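Local coordinates for choline binding protein PCPA (Streptococcus pneumoniae, PDB 4CP6) that is a choline-binding vaccine antigen that probably sits on the pneumococcal surface and may use its leucine-rich repeats for binding or adhesion, at residues I19-I24 and T62-G67; E129-R134 and A148-I153; L364-I369 and K390-S395. All coordinates share one frame; numbering follows the deposited sequence.

Contact 1 of 3, residues I19-I24 and T62-G67; sequences IQQNNI and TKITVG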
loop_
_atom_site.group_PDB
_atom_site.type_symbol
_atom_site.label_atom_id
_atom_site.label_comp_id
_atom_site.label_asym_id
_atom_site.label_seq_id
_atom_site.Cartn_x
_atom_site.Cartn_y
_atom_site.Cartn_z
ATOM N N ILE A 19 1.481 37.319 8.045
ATOM C CA ILE A 19 0.971 38.417 7.229
ATOM C C ILE A 19 -0.396 37.959 6.739
ATOM O O ILE A 19 -0.510 36.867 6.176
ATOM C CB ILE A 19 1.909 38.758 6.050
ATOM C CG1 ILE A 19 3.305 39.181 6.552
ATOM C CG2 ILE A 19 1.272 39.836 5.145
ATOM C CD1 ILE A 19 4.370 39.092 5.485
ATOM N N GLN A 20 -1.445 38.749 7.003
ATOM C CA GLN A 20 -2.789 38.385 6.584
ATOM C C GLN A 20 -3.267 39.378 5.563
ATOM O O GLN A 20 -3.283 40.584 5.847
ATOM C CB GLN A 20 -3.756 38.307 7.774
ATOM C CG GLN A 20 -5.156 37.854 7.363
ATOM C CD GLN A 20 -6.101 37.775 8.528
ATOM O OE1 GLN A 20 -5.816 37.135 9.535
ATOM N NE2 GLN A 20 -7.278 38.377 8.391
ATOM N N GLN A 21 -3.613 38.898 4.367
ATOM C CA GLN A 21 -4.104 39.730 3.262
ATOM C C GLN A 21 -5.272 39.035 2.603
ATOM O O GLN A 21 -5.164 37.844 2.272
ATOM C CB GLN A 21 -2.998 40.001 2.231
ATOM C CG GLN A 21 -1.808 40.769 2.801
ATOM C CD GLN A 21 -0.812 41.166 1.736
ATOM O OE1 GLN A 21 -0.947 40.823 0.553
ATOM N NE2 GLN A 21 0.188 41.947 2.130
ATOM N N ASN A 22 -6.401 39.767 2.420
ATOM C CA ASN A 22 -7.631 39.250 1.819
ATOM C C ASN A 22 -8.076 37.928 2.478
ATOM O O ASN A 22 -8.438 36.971 1.796
ATOM C CB ASN A 22 -7.492 39.154 0.293
ATOM C CG ASN A 22 -8.767 38.851 -0.465
ATOM O OD1 ASN A 22 -8.768 38.056 -1.410
ATOM N ND2 ASN A 22 -9.886 39.452 -0.062
ATOM N N ASN A 23 -7.991 37.878 3.816
ATOM C CA ASN A 23 -8.390 36.739 4.648
ATOM C C ASN A 23 -7.641 35.432 4.314
ATOM O O ASN A 23 -8.187 34.324 4.434
ATOM C CB ASN A 23 -9.908 36.553 4.659
ATOM C CG ASN A 23 -10.583 37.601 5.515
ATOM O OD1 ASN A 23 -10.674 37.484 6.742
ATOM N ND2 ASN A 23 -11.005 38.685 4.901
ATOM N N ILE A 24 -6.367 35.581 3.928
ATOM C CA ILE A 24 -5.444 34.463 3.734
ATOM C C ILE A 24 -4.236 34.811 4.605
ATOM O O ILE A 24 -3.662 35.905 4.464
ATOM C CB ILE A 24 -5.048 34.206 2.255
ATOM C CG1 ILE A 24 -6.290 33.836 1.399
ATOM C CG2 ILE A 24 -3.968 33.094 2.160
ATOM C CD1 ILE A 24 -6.051 33.625 -0.126
ATOM N N THR A 62 0.779 34.057 -5.684
ATOM C CA THR A 62 2.206 33.787 -5.883
ATOM C C THR A 62 3.134 34.787 -5.216
ATOM O O THR A 62 4.327 34.508 -5.015
ATOM C CB THR A 62 2.514 33.636 -7.391
ATOM O OG1 THR A 62 3.883 33.285 -7.573
ATOM C CG2 THR A 62 2.219 34.914 -8.209
ATOM N N LYS A 63 2.604 35.981 -4.927
ATOM C CA LYS A 63 3.416 37.066 -4.411
ATOM C C LYS A 63 2.572 37.931 -3.514
ATOM O O LYS A 63 1.398 38.190 -3.815
ATOM C CB LYS A 63 3.903 37.895 -5.623
ATOM C CG LYS A 63 4.833 39.065 -5.314
ATOM C CD LYS A 63 5.360 39.709 -6.595
ATOM C CE LYS A 63 4.446 40.767 -7.168
ATOM N NZ LYS A 63 5.014 41.359 -8.406
ATOM N N ILE A 64 3.162 38.370 -2.400
ATOM C CA ILE A 64 2.505 39.319 -1.500
ATOM C C ILE A 64 3.489 40.434 -1.225
ATOM O O ILE A 64 4.711 40.220 -1.232
ATOM C CB ILE A 64 1.870 38.726 -0.236
ATOM C CG1 ILE A 64 2.945 38.205 0.732
ATOM C CG2 ILE A 64 0.780 37.665 -0.577
ATOM C CD1 ILE A 64 2.482 38.023 2.106
ATOM N N THR A 65 2.963 41.648 -1.059
ATOM C CA THR A 65 3.838 42.777 -0.783
ATOM C C THR A 65 3.440 43.426 0.524
ATOM O O THR A 65 2.249 43.483 0.852
ATOM C CB THR A 65 3.802 43.787 -1.937
ATOM O OG1 THR A 65 2.465 44.283 -2.069
ATOM C CG2 THR A 65 4.284 43.189 -3.248
ATOM N N VAL A 66 4.442 43.885 1.288
ATOM C CA VAL A 66 4.208 44.586 2.553
ATOM C C VAL A 66 5.152 45.781 2.505
ATOM O O VAL A 66 6.379 45.606 2.591
ATOM C CB VAL A 66 4.423 43.701 3.813
ATOM C CG1 VAL A 66 4.102 44.478 5.089
ATOM C CG2 VAL A 66 3.581 42.429 3.736
ATOM N N GLY A 67 4.588 46.967 2.258
ATOM C CA GLY A 67 5.394 48.173 2.096
ATOM C C GLY A 67 6.319 48.014 0.907
ATOM O O GLY A 67 5.848 47.726 -0.194
HETATM O O HOH W 1 0.176 42.065 -1.528
#

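Contact 2 of 3, residues E129-R134 and A148-I153; sequences EKIEDR and ASLEYI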
loop_
_atom_site.group_PDB
_atom_site.type_symbol
_atom_site.label_atom_id
_atom_site.label_comp_id
_atom_site.label_asym_id
_atom_site.label_seq_id
_atom_site.Cartn_x
_atom_site.Cartn_y
_atom_site.Cartn_z
ATOM N N GLU A 129 9.115 20.681 -6.137
ATOM C CA GLU A 129 10.134 19.645 -5.964
ATOM C C GLU A 129 9.664 18.521 -5.037
ATOM O O GLU A 129 10.081 17.362 -5.244
ATOM C CB GLU A 129 11.407 20.302 -5.403
ATOM C CG GLU A 129 12.584 19.367 -5.166
ATOM C CD GLU A 129 13.788 20.067 -4.574
ATOM O OE1 GLU A 129 14.438 20.846 -5.308
ATOM O OE2 GLU A 129 14.058 19.868 -3.369
ATOM N N LYS A 130 8.867 18.858 -4.001
ATOM C CA LYS A 130 8.475 17.856 -3.008
ATOM C C LYS A 130 6.996 17.983 -2.668
ATOM O O LYS A 130 6.522 19.095 -2.426
ATOM C CB LYS A 130 9.264 18.062 -1.677
ATOM C CG LYS A 130 10.787 17.891 -1.753
ATOM C CD LYS A 130 11.437 18.088 -0.356
ATOM C CE LYS A 130 12.942 17.894 -0.402
ATOM N NZ LYS A 130 13.552 18.061 0.962
ATOM N N ILE A 131 6.293 16.849 -2.631
ATOM C CA ILE A 131 4.942 16.733 -2.114
ATOM C C ILE A 131 5.159 15.897 -0.848
ATOM O O ILE A 131 5.531 14.717 -0.943
ATOM C CB ILE A 131 3.979 16.032 -3.107
ATOM C CG1 ILE A 131 3.750 16.889 -4.353
ATOM C CG2 ILE A 131 2.633 15.711 -2.405
ATOM C CD1 ILE A 131 2.962 16.138 -5.465
ATOM N N GLU A 132 4.938 16.502 0.323
ATOM C CA GLU A 132 5.186 15.818 1.578
ATOM C C GLU A 132 4.034 14.914 1.993
ATOM O O GLU A 132 3.025 14.797 1.289
ATOM C CB GLU A 132 5.594 16.822 2.666
ATOM C CG GLU A 132 7.044 17.291 2.491
ATOM C CD GLU A 132 8.094 16.218 2.754
ATOM O OE1 GLU A 132 7.755 15.202 3.404
ATOM O OE2 GLU A 132 9.267 16.435 2.364
ATOM N N ASP A 133 4.222 14.213 3.121
ATOM C CA ASP A 133 3.324 13.180 3.569
ATOM C C ASP A 133 1.880 13.572 3.579
ATOM O O ASP A 133 1.536 14.655 4.050
ATOM C CB ASP A 133 3.714 12.681 4.961
ATOM C CG ASP A 133 5.138 12.172 5.084
ATOM O OD1 ASP A 133 5.827 12.034 4.035
ATOM O OD2 ASP A 133 5.512 11.748 6.184
ATOM N N ARG A 134 1.027 12.684 3.071
ATOM C CA ARG A 134 -0.429 12.880 3.151
ATOM C C ARG A 134 -0.908 14.203 2.563
ATOM O O ARG A 134 -1.966 14.721 2.971
ATOM C CB ARG A 134 -0.920 12.678 4.612
ATOM C CG ARG A 134 -0.707 11.244 5.060
ATOM C CD ARG A 134 -1.248 10.956 6.453
ATOM N NE ARG A 134 -1.134 9.524 6.777
ATOM C CZ ARG A 134 -2.030 8.597 6.408
ATOM N NH1 ARG A 134 -3.134 8.949 5.741
ATOM N NH2 ARG A 134 -1.837 7.316 6.721
ATOM N N ALA A 148 7.367 18.122 -14.162
ATOM C CA ALA A 148 8.680 17.531 -14.337
ATOM C C ALA A 148 9.647 17.800 -13.191
ATOM O O ALA A 148 10.518 16.987 -12.894
ATOM C CB ALA A 148 9.288 18.039 -15.644
ATOM N N SER A 149 9.496 18.960 -12.510
ATOM C CA SER A 149 10.361 19.335 -11.413
ATOM C C SER A 149 10.193 18.421 -10.193
ATOM O O SER A 149 11.069 18.413 -9.352
ATOM C CB SER A 149 10.015 20.758 -10.983
ATOM O OG SER A 149 8.623 20.907 -10.770
ATOM N N LEU A 150 9.059 17.712 -10.087
ATOM C CA LEU A 150 8.798 16.931 -8.875
ATOM C C LEU A 150 9.786 15.787 -8.707
ATOM O O LEU A 150 9.912 14.959 -9.599
ATOM C CB LEU A 150 7.363 16.441 -8.911
ATOM C CG LEU A 150 6.937 15.572 -7.711
ATOM C CD1 LEU A 150 6.796 16.423 -6.438
ATOM C CD2 LEU A 150 5.638 14.872 -8.021
ATOM N N GLU A 151 10.475 15.761 -7.559
ATOM C CA GLU A 151 11.473 14.731 -7.269
ATOM C C GLU A 151 11.056 13.722 -6.197
ATOM O O GLU A 151 11.644 12.626 -6.152
ATOM C CB GLU A 151 12.768 15.386 -6.786
ATOM C CG GLU A 151 13.421 16.257 -7.850
ATOM C CD GLU A 151 14.737 16.895 -7.446
ATOM O OE1 GLU A 151 15.384 16.399 -6.497
ATOM O OE2 GLU A 151 15.134 17.883 -8.106
ATOM N N TYR A 152 10.132 14.110 -5.299
ATOM C CA TYR A 152 9.818 13.307 -4.140
ATOM C C TYR A 152 8.327 13.337 -3.869
ATOM O O TYR A 152 7.731 14.410 -3.803
ATOM C CB TYR A 152 10.539 13.962 -2.934
ATOM C CG TYR A 152 10.249 13.298 -1.607
ATOM C CD1 TYR A 152 10.976 12.189 -1.187
ATOM C CD2 TYR A 152 9.248 13.780 -0.763
ATOM C CE1 TYR A 152 10.686 11.550 0.012
ATOM C CE2 TYR A 152 8.948 13.148 0.438
ATOM C CZ TYR A 152 9.674 12.034 0.817
ATOM O OH TYR A 152 9.345 11.425 1.995
ATOM N N ILE A 153 7.734 12.159 -3.642
ATOM C CA ILE A 153 6.335 12.031 -3.205
ATOM C C ILE A 153 6.360 11.342 -1.848
ATOM O O ILE A 153 6.899 10.233 -1.745
ATOM C CB ILE A 153 5.489 11.242 -4.213
ATOM C CG1 ILE A 153 5.364 12.029 -5.532
ATOM C CG2 ILE A 153 4.107 10.869 -3.597
ATOM C CD1 ILE A 153 4.613 11.257 -6.626
HETATM O O HOH W 2 13.888 16.435 -3.496
HETATM O O HOH W 3 8.431 12.739 4.121
#

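Contact 3 of 3, residues L364-I369 and K390-S395; sequences LKEIHI and KFYVTS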
loop_
_atom_site.group_PDB
_atom_site.type_symbol
_atom_site.label_atom_id
_atom_site.label_comp_id
_atom_site.label_asym_id
_atom_site.label_seq_id
_atom_site.Cartn_x
_atom_site.Cartn_y
_atom_site.Cartn_z
ATOM N N LEU A 364 -12.555 -26.994 6.346
ATOM C CA LEU A 364 -11.345 -27.701 6.688
ATOM C C LEU A 364 -11.641 -29.070 7.206
ATOM O O LEU A 364 -12.223 -29.205 8.288
ATOM C CB LEU A 364 -10.444 -26.879 7.649
ATOM C CG LEU A 364 -9.051 -27.438 7.925
ATOM C CD1 LEU A 364 -8.248 -27.689 6.637
ATOM C CD2 LEU A 364 -8.281 -26.512 8.871
ATOM N N LYS A 365 -11.214 -30.075 6.463
ATOM C CA LYS A 365 -11.454 -31.467 6.825
ATOM C C LYS A 365 -10.256 -32.106 7.471
ATOM O O LYS A 365 -10.396 -32.944 8.366
ATOM C CB LYS A 365 -11.801 -32.206 5.505
ATOM C CG LYS A 365 -11.765 -33.710 5.496
ATOM C CD LYS A 365 -12.272 -34.217 4.137
ATOM C CE LYS A 365 -11.157 -34.644 3.209
ATOM N NZ LYS A 365 -11.636 -35.601 2.173
ATOM N N GLU A 366 -9.048 -31.728 7.018
ATOM C CA GLU A 366 -7.876 -32.464 7.456
ATOM C C GLU A 366 -6.595 -31.644 7.474
ATOM O O GLU A 366 -6.431 -30.761 6.633
ATOM C CB GLU A 366 -7.657 -33.687 6.520
ATOM C CG GLU A 366 -7.574 -33.330 5.047
ATOM C CD GLU A 366 -7.500 -34.473 4.047
ATOM O OE1 GLU A 366 -7.410 -35.646 4.475
ATOM O OE2 GLU A 366 -7.479 -34.184 2.829
ATOM N N ILE A 367 -5.716 -31.955 8.428
ATOM C CA ILE A 367 -4.373 -31.387 8.559
ATOM C C ILE A 367 -3.411 -32.562 8.618
ATOM O O ILE A 367 -3.531 -33.427 9.503
ATOM C CB ILE A 367 -4.234 -30.466 9.796
ATOM C CG1 ILE A 367 -5.182 -29.255 9.726
ATOM C CG2 ILE A 367 -2.783 -30.004 9.958
ATOM C CD1 ILE A 367 -5.273 -28.457 11.039
ATOM N N HIS A 368 -2.447 -32.591 7.690
ATOM C CA HIS A 368 -1.434 -33.640 7.637
ATOM C C HIS A 368 -0.114 -33.068 8.117
ATOM O O HIS A 368 0.417 -32.140 7.472
ATOM C CB HIS A 368 -1.299 -34.198 6.215
ATOM C CG HIS A 368 -2.556 -34.806 5.682
ATOM N ND1 HIS A 368 -2.726 -36.181 5.662
ATOM C CD2 HIS A 368 -3.639 -34.220 5.125
ATOM C CE1 HIS A 368 -3.926 -36.387 5.150
ATOM N NE2 HIS A 368 -4.519 -35.240 4.805
ATOM N N ILE A 369 0.430 -33.583 9.218
ATOM C CA ILE A 369 1.697 -33.143 9.789
ATOM C C ILE A 369 2.725 -34.175 9.387
ATOM O O ILE A 369 2.655 -35.317 9.852
ATOM C CB ILE A 369 1.605 -32.967 11.308
ATOM C CG1 ILE A 369 0.428 -31.996 11.657
ATOM C CG2 ILE A 369 2.959 -32.519 11.884
ATOM C CD1 ILE A 369 0.339 -31.550 13.127
ATOM N N LYS A 390 -9.703 -33.231 11.206
ATOM C CA LYS A 390 -8.957 -34.432 11.518
ATOM C C LYS A 390 -7.475 -34.185 11.346
ATOM O O LYS A 390 -7.069 -33.556 10.347
ATOM C CB LYS A 390 -9.341 -35.580 10.579
ATOM C CG LYS A 390 -10.799 -35.712 10.255
ATOM C CD LYS A 390 -10.963 -36.585 9.049
ATOM C CE LYS A 390 -12.180 -36.147 8.312
ATOM N NZ LYS A 390 -13.430 -36.737 8.851
ATOM N N PHE A 391 -6.667 -34.706 12.259
ATOM C CA PHE A 391 -5.221 -34.640 12.102
ATOM C C PHE A 391 -4.674 -35.980 11.708
ATOM O O PHE A 391 -5.109 -37.015 12.254
ATOM C CB PHE A 391 -4.530 -34.213 13.390
ATOM C CG PHE A 391 -4.617 -32.741 13.720
ATOM C CD1 PHE A 391 -5.689 -32.237 14.449
ATOM C CD2 PHE A 391 -3.597 -31.870 13.353
ATOM C CE1 PHE A 391 -5.749 -30.881 14.786
ATOM C CE2 PHE A 391 -3.661 -30.509 13.682
ATOM C CZ PHE A 391 -4.738 -30.023 14.392
ATOM N N TYR A 392 -3.631 -35.975 10.868
ATOM C CA TYR A 392 -2.906 -37.172 10.433
ATOM C C TYR A 392 -1.460 -36.908 10.847
ATOM O O TYR A 392 -0.849 -35.909 10.403
ATOM C CB TYR A 392 -3.069 -37.427 8.921
ATOM C CG TYR A 392 -4.502 -37.640 8.467
ATOM C CD1 TYR A 392 -5.352 -36.565 8.245
ATOM C CD2 TYR A 392 -5.019 -38.930 8.287
ATOM C CE1 TYR A 392 -6.682 -36.756 7.856
ATOM C CE2 TYR A 392 -6.343 -39.130 7.885
ATOM C CZ TYR A 392 -7.174 -38.039 7.674
ATOM O OH TYR A 392 -8.489 -38.208 7.266
ATOM N N VAL A 393 -0.909 -37.748 11.730
ATOM C CA VAL A 393 0.433 -37.537 12.283
ATOM C C VAL A 393 1.288 -38.804 12.134
ATOM O O VAL A 393 0.747 -39.869 11.827
ATOM C CB VAL A 393 0.406 -37.042 13.750
ATOM C CG1 VAL A 393 -0.397 -35.741 13.878
ATOM C CG2 VAL A 393 -0.160 -38.106 14.694
ATOM N N THR A 394 2.604 -38.689 12.371
ATOM C CA THR A 394 3.515 -39.812 12.140
ATOM C C THR A 394 3.783 -40.642 13.368
ATOM O O THR A 394 4.316 -41.743 13.223
ATOM C CB THR A 394 4.853 -39.299 11.554
ATOM O OG1 THR A 394 5.478 -38.469 12.525
ATOM C CG2 THR A 394 4.672 -38.573 10.226
ATOM N N SER A 395 3.490 -40.137 14.582
ATOM C CA SER A 395 3.793 -40.914 15.789
ATOM C C SER A 395 2.809 -40.681 16.907
ATOM O O SER A 395 2.146 -39.641 16.951
ATOM C CB SER A 395 5.181 -40.554 16.303
ATOM O OG SER A 395 5.223 -39.245 16.863
HETATM O O HOH W 4 -9.728 -36.388 5.646
HETATM O O HOH W 5 3.440 -35.892 12.447
#

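Contact 1 of 3, residues I19-I24 and T62-G67
The N-terminal end of the elongated molecule carries a beta hairpin, strand 18-21 turning into strand 24-32, and here its first strand meets strand 63-66 through its side chains, with no direct bond between the two backbones. Gln21 reaches over with an extended chain and bonds the backbone of the other strand: its NE2 donates to Thr65 O at 2.9 Å. The acceptor lies close to the amide plane of Gln21, whereas the donor stands above the carbonyl plane of Thr65. The other end of the same amide is used too, since water 1 donates to Gln21 OE1 (2.7 Å) and accepts from Thr65 N (2.9 Å). One carboxamide therefore serves both the C=O and the N-H of Thr65, the latter through water, which fixes which way the amide is flipped.

Both strands belong to one mixed sheet, but the short segments run at 108° to each other with axes 9.1 Å apart. Beneath the amide lies an apolar patch. Ile19 CG2, anti to the backbone N (CG1 at chi1 -60°), sits 3.7 Å from Ile64 CD1 and also 3.7 Å from Val66 CG2. Phe71 of strand 69-76 touches both Ile19 and Ile64, and Tyr26 adds to the cover of Ile64. Val66 CG2 lies 3.8 Å from Gln21 NE2, where the apolar patch meets the amide.

Contact 2 of 3, residues E129-R134 and A148-I153
Tyr152 lays its ring obliquely past the backbone of Ile131 and the carboxylate of Glu132, which follows the neighbouring strand, with Tyr152 CE2 3.8 Å from Glu132 OE1 and CD2 near Ile131 O. A chi1 of 176° sets CG anti to the backbone N, and from there the ring extends past both groups; the carboxylate of Glu132 is turned 35° from the ring plane. These are successive coils of the BspA-type leucine-rich repeat region, paired as parallel strands: Lys130 lies beside Tyr152 on one face and Ile131 beside Ile153 on the other.

The backbone grip is uneven. Glu129 O takes two donors, Glu151 N at 2.8 Å and Tyr152 N at a longer 3.3 Å; the second lies in the carbonyl plane, the first is tilted from it. Ile131 N then returns a nearly straight bond to Tyr152 O.

On the inner side Leu150 CD1 packs 3.7 Å from Ile131 CG1, the two side chains crossing at about a right angle, and Leu146 of strand 143-146 touches both Ile131 and Ile153. On the outer side the carboxylates of Glu129 and Glu151 are stacked, their planes 24° apart and OE1 of Glu129 4.1 Å from OE2 of Glu151. Such like charges would be expected to repel; Lys105 offers Glu129 a long, weak ion pair.

Asp133 OD1 also accepts from Thr155 N. At the tyrosine tip, water 3 accepts from Tyr152 OH at 2.7 Å and donates to both Glu132 OE1 and Asp133 OD1.

Contact 3 of 3, residues L364-I369 and K390-S395
Aromatic contact comes first: His368 and Tyr392 lie side by side on one face of the paired strands, their planes 9° apart and centroids 4.4 Å apart, slid so that the rings barely overlap. His368 CE1 sits over the rim of the tyrosine ring, 3.4 Å from Tyr392 CD1. With CG anti to the carbonyl carbon in both residues (chi1 -60° in each), the two side chains point the same way. Glu366 CB comes up at the edge of the tyrosine ring, 3.5 Å from Tyr392 CE1.

Polar links run along the edge of this pair: His368 NE2 makes a weak bond to Glu366 OE1, and water 4 donates to that same oxygen while also bonding Tyr392 OH. At the far end, water 5 bridges Ile369 O and Thr394 N.

Apolar contacts fill the opposite face. Ile367 lies alongside Phe391, with Ile367 CD1 3.7 Å from Phe391 CE2. Ile369 CD1 comes 4.0 Å from Phe391 CD2. Phe383 meets the phenylalanine ring edge-to-face, and Leu402 of helix 396-405 packs on Ile369, Phe391 and Val393.

Backbone bonds alternate between the strands: Lys365 O receives Lys390 N, Lys390 O receives Ile367 N at 2.8 Å, Ile367 O receives Tyr392 N, and Tyr392 O receives Ile369 N. CA-H...O contacts, including Glu366 CA to Lys390 O, fall between them. Such parallel pairing of strands from consecutive coils, apolar residues inward, is characteristic of a leucine-rich repeat solenoid, here close to its helix-bearing C-terminal end.

The three contacts follow one another along the chain and along the elongated molecule. Contacts 1 and 2 share the mixed sheet on one side of the chain's centre; their centres are 26 Å apart and their nearest atoms about 14 Å. Contact 3 belongs to a separate parallel sheet on the opposite side, its centre 54 Å from that of contact 2 and 74 Å from that of contact 1; the nearest atoms are about 35 Å and about 60 Å away. Contacts 2 and 3 both join strands in parallel through backbone bonds, whereas contact 1 joins two strands crossing at 108° by side-chain packing, one side-chain-to-backbone bond and a water.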